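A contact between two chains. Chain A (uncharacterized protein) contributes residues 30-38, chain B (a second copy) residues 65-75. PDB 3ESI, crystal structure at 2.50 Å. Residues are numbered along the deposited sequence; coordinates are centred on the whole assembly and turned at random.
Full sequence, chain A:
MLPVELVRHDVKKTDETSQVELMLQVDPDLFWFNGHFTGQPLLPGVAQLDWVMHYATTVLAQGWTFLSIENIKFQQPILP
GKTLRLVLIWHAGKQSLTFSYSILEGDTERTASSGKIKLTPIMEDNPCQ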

ATOM      1  N   LEU A  30       7.855   8.516 -13.048  1.00 32.80           N
ATOM      2  CA  LEU A  30       8.601   7.745 -12.058  1.00 31.46           C
ATOM      3  C   LEU A  30       7.909   6.410 -11.793  1.00 31.44           C
ATOM      4  O   LEU A  30       6.680   6.330 -11.751  1.00 30.25           O
ATOM      5  CB  LEU A  30       8.709   8.532 -10.752  1.00 29.55           C
ATOM      6  CG  LEU A  30       9.356   9.907 -10.893  1.00 31.81           C
ATOM      7  CD1 LEU A  30       9.140  10.689  -9.614  1.00 33.50           C
ATOM      8  CD2 LEU A  30      10.834   9.775 -11.231  1.00 28.78           C
ATOM      9  N   PHE A  31       8.702   5.363 -11.604  1.00 34.12           N
ATOM     10  CA  PHE A  31       8.153   4.032 -11.350  1.00 35.75           C
ATOM     11  C   PHE A  31       7.189   4.035 -10.166  1.00 35.45           C
ATOM     12  O   PHE A  31       6.313   3.169 -10.055  1.00 34.76           O
ATOM     13  CB  PHE A  31       9.285   3.022 -11.113  1.00 36.23           C
ATOM     14  CG  PHE A  31      10.096   2.727 -12.341  1.00 39.12           C
ATOM     15  CD1 PHE A  31       9.467   2.445 -13.552  1.00 41.06           C
ATOM     16  CD2 PHE A  31      11.483   2.721 -12.291  1.00 40.92           C
ATOM     17  CE1 PHE A  31      10.209   2.159 -14.708  1.00 41.09           C
ATOM     18  CE2 PHE A  31      12.236   2.438 -13.436  1.00 43.25           C
ATOM     19  CZ  PHE A  31      11.593   2.155 -14.650  1.00 43.22           C
ATOM     20  N   TRP A  32       7.356   5.021  -9.290  1.00 34.69           N
ATOM     21  CA  TRP A  32       6.508   5.171  -8.113  1.00 35.14           C
ATOM     22  C   TRP A  32       5.044   5.355  -8.497  1.00 36.35           C
ATOM     23  O   TRP A  32       4.146   5.104  -7.692  1.00 38.11           O
ATOM     24  CB  TRP A  32       6.942   6.397  -7.298  1.00 33.24           C
ATOM     25  CG  TRP A  32       8.384   6.378  -6.871  1.00 33.07           C
ATOM     26  CD1 TRP A  32       9.409   7.116  -7.395  1.00 30.15           C
ATOM     27  CD2 TRP A  32       8.956   5.579  -5.830  1.00 30.65           C
ATOM     28  NE1 TRP A  32      10.583   6.824  -6.741  1.00 30.68           N
ATOM     29  CE2 TRP A  32      10.333   5.883  -5.778  1.00 30.87           C
ATOM     30  CE3 TRP A  32       8.437   4.637  -4.932  1.00 31.08           C
ATOM     31  CZ2 TRP A  32      11.199   5.275  -4.864  1.00 29.97           C
ATOM     32  CZ3 TRP A  32       9.294   4.040  -4.025  1.00 29.56           C
ATOM     33  CH2 TRP A  32      10.662   4.361  -4.001  1.00 30.24           C
ATOM     34  N   PHE A  33       4.802   5.797  -9.724  1.00 36.13           N
ATOM     35  CA  PHE A  33       3.448   6.056 -10.168  1.00 37.56           C
ATOM     36  C   PHE A  33       2.923   5.127 -11.248  1.00 38.53           C
ATOM     37  O   PHE A  33       1.809   5.317 -11.740  1.00 40.19           O
ATOM     38  CB  PHE A  33       3.347   7.492 -10.670  1.00 37.69           C
ATOM     39  CG  PHE A  33       3.873   8.515  -9.706  1.00 38.78           C
ATOM     40  CD1 PHE A  33       3.382   8.586  -8.411  1.00 36.70           C
ATOM     41  CD2 PHE A  33       4.843   9.432 -10.107  1.00 38.77           C
ATOM     42  CE1 PHE A  33       3.847   9.554  -7.524  1.00 38.13           C
ATOM     43  CE2 PHE A  33       5.317  10.406  -9.230  1.00 39.22           C
ATOM     44  CZ  PHE A  33       4.817  10.467  -7.933  1.00 38.83           C
ATOM     45  N   ASN A  34       3.700   4.123 -11.621  1.00 38.51           N
ATOM     46  CA  ASN A  34       3.269   3.215 -12.674  1.00 39.81           C
ATOM     47  C   ASN A  34       1.924   2.507 -12.439  1.00 39.77           C
ATOM     48  O   ASN A  34       1.724   1.817 -11.438  1.00 40.10           O
ATOM     49  CB  ASN A  34       4.357   2.179 -12.945  1.00 40.43           C
ATOM     50  CG  ASN A  34       4.161   1.480 -14.265  1.00 42.90           C
ATOM     51  OD1 ASN A  34       3.262   0.641 -14.421  1.00 44.99           O
ATOM     52  ND2 ASN A  34       4.985   1.835 -15.237  1.00 42.16           N
ATOM     53  N   GLY A  35       1.014   2.678 -13.394  1.00 39.43           N
ATOM     54  CA  GLY A  35      -0.300   2.070 -13.312  1.00 38.80           C
ATOM     55  C   GLY A  35      -0.312   0.598 -12.935  1.00 39.79           C
ATOM     56  O   GLY A  35      -1.295   0.121 -12.348  1.00 38.77           O
ATOM     57  N   HIS A  36       0.761  -0.120 -13.267  1.00 39.58           N
ATOM     58  CA  HIS A  36       0.848  -1.545 -12.946  1.00 40.51           C
ATOM     59  C   HIS A  36       1.041  -1.805 -11.462  1.00 40.84           C
ATOM     60  O   HIS A  36       0.894  -2.937 -11.001  1.00 41.62           O
ATOM     61  CB  HIS A  36       2.001  -2.219 -13.712  1.00 41.04           C
ATOM     62  CG  HIS A  36       1.635  -2.656 -15.099  1.00 42.70           C
ATOM     63  ND1 HIS A  36       1.753  -1.830 -16.199  1.00 41.80           N
ATOM     64  CD2 HIS A  36       1.091  -3.810 -15.551  1.00 41.38           C
ATOM     65  CE1 HIS A  36       1.293  -2.458 -17.268  1.00 42.89           C
ATOM     66  NE2 HIS A  36       0.885  -3.661 -16.902  1.00 42.08           N
ATOM     67  N   PHE A  37       1.371  -0.760 -10.711  1.00 41.30           N
ATOM     68  CA  PHE A  37       1.602  -0.929  -9.288  1.00 40.98           C
ATOM     69  C   PHE A  37       0.558  -0.274  -8.403  1.00 42.54           C
ATOM     70  O   PHE A  37       0.255  -0.789  -7.334  1.00 44.83           O
ATOM     71  CB  PHE A  37       2.984  -0.387  -8.899  1.00 39.34           C
ATOM     72  CG  PHE A  37       4.130  -0.972  -9.698  1.00 37.17           C
ATOM     73  CD1 PHE A  37       4.125  -2.311 -10.089  1.00 35.58           C
ATOM     74  CD2 PHE A  37       5.222  -0.181 -10.041  1.00 35.89           C
ATOM     75  CE1 PHE A  37       5.192  -2.852 -10.816  1.00 35.60           C
ATOM     76  CE2 PHE A  37       6.294  -0.710 -10.763  1.00 35.09           C
ATOM     77  CZ  PHE A  37       6.278  -2.051 -11.153  1.00 34.92           C
ATOM     78  N   THR A  38      -0.004   0.850  -8.837  1.00 44.05           N
ATOM     79  CA  THR A  38      -0.982   1.559  -8.012  1.00 45.26           C
ATOM     80  C   THR A  38      -1.967   2.388  -8.828  1.00 45.92           C
ATOM     81  O   THR A  38      -1.612   2.940  -9.865  1.00 44.73           O
ATOM     82  CB  THR A  38      -0.263   2.519  -7.027  1.00 46.46           C
ATOM     83  OG1 THR A  38      -1.214   3.146  -6.159  1.00 48.45           O
ATOM     84  CG2 THR A  38       0.483   3.601  -7.795  1.00 46.33           C
TER
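Chain B 65-75: TFLSIENIKFQ

Residues 30-38 of chain A form a compact, irregular segment: a short 3-10 turn at 31-33, followed by loop. Backbone hydrogen bonds hold its shape, among them F33(A) N to L30(A) O at 2.8 Å and F37(A) N to N34(A) O at 2.7 Å. Chain B comes in along a strand that begins earlier in the chain, turns a corner at E70(B), and continues as a second strand as far as F74(B). The stretches run in the same general sense, since F31(A) lies nearest F66(B), with CA atoms 10.0 Å apart, and H36(A) nearest I72(B), CA to CA 7.7 Å. No hydrogen bond joins them; every close contact is between side chains, and together the two stretches bury 387 Å², both sides summed.

At the first end, F66(B) points toward chain A and offers the face of its ring to the edge of F31(A). The centroids are 4.8 Å apart and the planes nearly perpendicular, at 86°; F31(A) CE1 comes within 3.6 Å of F66(B) CD1. Such a pairing sets the weakly positive ring hydrogens of one phenylalanine against the electron-rich face of the other.

In the middle, I69(B) packs over one face of the H36(A) imidazole, its CB 4.3 Å from the ring centroid, a CH-pi contact that suits a branched aliphatic side chain. N34(A) also points toward chain B, and its ND2 lies 3.3 Å from I69(B) CD1, a packing contact; its OD1 accepts a hydrogen bond from H36(A) N at 2.9 Å within its own loop, steadying the turn that presents the histidine.

Beyond the corner, I72(B) and F74(B) both point toward chain A and meet F37(A), whose CB points sideways while the ring end comes nearer. F37(A) CE1 lies 3.8 Å from I72(B) CD1 and 3.9 Å from F74(B) CZ, so a single aromatic ring gathers two apolar neighbours from the second strand.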

ATOM      1  N   THR B  65      17.275   1.832 -21.973  1.00 50.31           N
ATOM      2  CA  THR B  65      16.483   2.233 -20.818  1.00 48.52           C
ATOM      3  C   THR B  65      15.040   1.818 -20.982  1.00 46.64           C
ATOM      4  O   THR B  65      14.597   1.427 -22.061  1.00 45.84           O
ATOM      5  CB  THR B  65      16.504   3.754 -20.562  1.00 49.87           C
ATOM      6  OG1 THR B  65      16.220   4.458 -21.778  1.00 50.86           O
ATOM      7  CG2 THR B  65      17.846   4.183 -20.024  1.00 53.08           C
ATOM      8  N   PHE B  66      14.312   1.914 -19.882  1.00 46.29           N
ATOM      9  CA  PHE B  66      12.908   1.550 -19.833  1.00 44.29           C
ATOM     10  C   PHE B  66      12.034   2.333 -20.824  1.00 43.98           C
ATOM     11  O   PHE B  66      12.242   3.527 -21.050  1.00 42.80           O
ATOM     12  CB  PHE B  66      12.404   1.785 -18.406  1.00 40.39           C
ATOM     13  CG  PHE B  66      10.937   1.489 -18.202  1.00 38.39           C
ATOM     14  CD1 PHE B  66      10.520   0.234 -17.770  1.00 35.96           C
ATOM     15  CD2 PHE B  66       9.979   2.486 -18.385  1.00 37.11           C
ATOM     16  CE1 PHE B  66       9.170  -0.024 -17.513  1.00 36.87           C
ATOM     17  CE2 PHE B  66       8.628   2.235 -18.132  1.00 35.95           C
ATOM     18  CZ  PHE B  66       8.224   0.977 -17.693  1.00 34.70           C
ATOM     19  N   LEU B  67      11.075   1.635 -21.431  1.00 42.75           N
ATOM     20  CA  LEU B  67      10.109   2.269 -22.315  1.00 42.44           C
ATOM     21  C   LEU B  67       8.749   1.930 -21.715  1.00 43.27           C
ATOM     22  O   LEU B  67       7.985   2.826 -21.360  1.00 42.89           O
ATOM     23  CB  LEU B  67      10.178   1.742 -23.748  1.00 40.55           C
ATOM     24  CG  LEU B  67       9.078   2.334 -24.652  1.00 39.82           C
ATOM     25  CD1 LEU B  67       9.240   3.842 -24.784  1.00 36.89           C
ATOM     26  CD2 LEU B  67       9.135   1.680 -26.021  1.00 39.65           C
ATOM     27  N   SER B  68       8.465   0.634 -21.583  1.00 42.95           N
ATOM     28  CA  SER B  68       7.193   0.194 -21.014  1.00 43.79           C
ATOM     29  C   SER B  68       7.164  -1.247 -20.496  1.00 44.06           C
ATOM     30  O   SER B  68       8.007  -2.076 -20.831  1.00 43.32           O
ATOM     31  CB  SER B  68       6.068   0.357 -22.038  1.00 42.29           C
ATOM     32  OG  SER B  68       6.181  -0.611 -23.064  1.00 43.63           O
ATOM     33  N   ILE B  69       6.157  -1.525 -19.685  1.00 45.81           N
ATOM     34  CA  ILE B  69       5.941  -2.839 -19.101  1.00 49.05           C
ATOM     35  C   ILE B  69       4.949  -3.580 -19.990  1.00 50.32           C
ATOM     36  O   ILE B  69       3.765  -3.262 -19.990  1.00 52.40           O
ATOM     37  CB  ILE B  69       5.332  -2.729 -17.670  1.00 49.36           C
ATOM     38  CG1 ILE B  69       4.227  -1.651 -17.651  1.00 53.19           C
ATOM     39  CG2 ILE B  69       6.411  -2.411 -16.647  1.00 48.75           C
ATOM     40  CD1 ILE B  69       4.668  -0.153 -17.907  1.00 54.30           C
ATOM     41  N   GLU B  70       5.414  -4.550 -20.766  1.00 51.23           N
ATOM     42  CA  GLU B  70       4.485  -5.285 -21.615  1.00 53.47           C
ATOM     43  C   GLU B  70       3.560  -6.134 -20.739  1.00 54.25           C
ATOM     44  O   GLU B  70       2.366  -6.250 -21.018  1.00 54.84           O
ATOM     45  CB  GLU B  70       5.236  -6.159 -22.632  1.00 55.26           C
ATOM     46  CG  GLU B  70       4.311  -6.970 -23.545  1.00 59.56           C
ATOM     47  CD  GLU B  70       4.965  -7.387 -24.858  1.00 62.83           C
ATOM     48  OE1 GLU B  70       4.426  -8.299 -25.527  1.00 63.36           O
ATOM     49  OE2 GLU B  70       6.007  -6.797 -25.226  1.00 64.46           O
ATOM     50  N   ASN B  71       4.107  -6.714 -19.675  1.00 54.20           N
ATOM     51  CA  ASN B  71       3.309  -7.517 -18.755  1.00 54.16           C
ATOM     52  C   ASN B  71       4.100  -7.943 -17.518  1.00 54.00           C
ATOM     53  O   ASN B  71       5.267  -8.326 -17.608  1.00 53.99           O
ATOM     54  CB  ASN B  71       2.729  -8.751 -19.467  1.00 55.82           C
ATOM     55  CG  ASN B  71       3.783  -9.563 -20.192  1.00 58.81           C
ATOM     56  OD1 ASN B  71       4.720 -10.078 -19.579  1.00 61.09           O
ATOM     57  ND2 ASN B  71       3.635  -9.685 -21.508  1.00 60.44           N
ATOM     58  N   ILE B  72       3.457  -7.844 -16.360  1.00 52.75           N
ATOM     59  CA  ILE B  72       4.077  -8.218 -15.102  1.00 52.72           C
ATOM     60  C   ILE B  72       3.090  -9.133 -14.415  1.00 51.92           C
ATOM     61  O   ILE B  72       1.893  -9.044 -14.663  1.00 53.35           O
ATOM     62  CB  ILE B  72       4.326  -7.002 -14.190  1.00 53.41           C
ATOM     63  CG1 ILE B  72       4.943  -5.859 -14.991  1.00 57.25           C
ATOM     64  CG2 ILE B  72       5.282  -7.380 -13.071  1.00 52.22           C
ATOM     65  CD1 ILE B  72       5.305  -4.635 -14.143  1.00 60.47           C
ATOM     66  N   LYS B  73       3.583 -10.000 -13.543  1.00 50.63           N
ATOM     67  CA  LYS B  73       2.721 -10.940 -12.848  1.00 51.10           C
ATOM     68  C   LYS B  73       3.329 -11.288 -11.491  1.00 49.90           C
ATOM     69  O   LYS B  73       4.397 -11.883 -11.416  1.00 49.17           O
ATOM     70  CB  LYS B  73       2.559 -12.192 -13.719  1.00 52.42           C
ATOM     71  CG  LYS B  73       1.731 -13.320 -13.146  1.00 54.95           C
ATOM     72  CD  LYS B  73       1.806 -14.518 -14.100  1.00 58.19           C
ATOM     73  CE  LYS B  73       1.254 -15.807 -13.492  1.00 60.45           C
ATOM     74  NZ  LYS B  73       1.573 -17.008 -14.336  1.00 60.53           N
ATOM     75  N   PHE B  74       2.643 -10.900 -10.426  1.00 48.92           N
ATOM     76  CA  PHE B  74       3.108 -11.170  -9.072  1.00 49.31           C
ATOM     77  C   PHE B  74       2.376 -12.395  -8.534  1.00 50.14           C
ATOM     78  O   PHE B  74       1.180 -12.342  -8.269  1.00 51.04           O
ATOM     79  CB  PHE B  74       2.856  -9.939  -8.192  1.00 46.40           C
ATOM     80  CG  PHE B  74       3.607  -8.718  -8.650  1.00 45.83           C
ATOM     81  CD1 PHE B  74       4.978  -8.607  -8.433  1.00 44.49           C
ATOM     82  CD2 PHE B  74       2.963  -7.714  -9.374  1.00 46.87           C
ATOM     83  CE1 PHE B  74       5.697  -7.518  -8.932  1.00 44.93           C
ATOM     84  CE2 PHE B  74       3.675  -6.623  -9.877  1.00 45.85           C
ATOM     85  CZ  PHE B  74       5.041  -6.523  -9.657  1.00 43.99           C
ATOM     86  N   GLN B  75       3.101 -13.499  -8.375  1.00 50.76           N
ATOM     87  CA  GLN B  75       2.501 -14.743  -7.899  1.00 51.33           C
ATOM     88  C   GLN B  75       2.715 -14.990  -6.418  1.00 50.43           C
ATOM     89  O   GLN B  75       1.853 -15.553  -5.750  1.00 51.45           O
ATOM     90  CB  GLN B  75       3.053 -15.930  -8.688  1.00 52.24           C
ATOM     91  CG  GLN B  75       3.404 -15.578 -10.117  1.00 55.09           C
ATOM     92  CD  GLN B  75       3.626 -16.795 -10.982  1.00 57.20           C
ATOM     93  OE1 GLN B  75       4.151 -16.695 -12.096  1.00 59.67           O
ATOM     94  NE2 GLN B  75       3.216 -17.959 -10.484  1.00 56.97           N
TER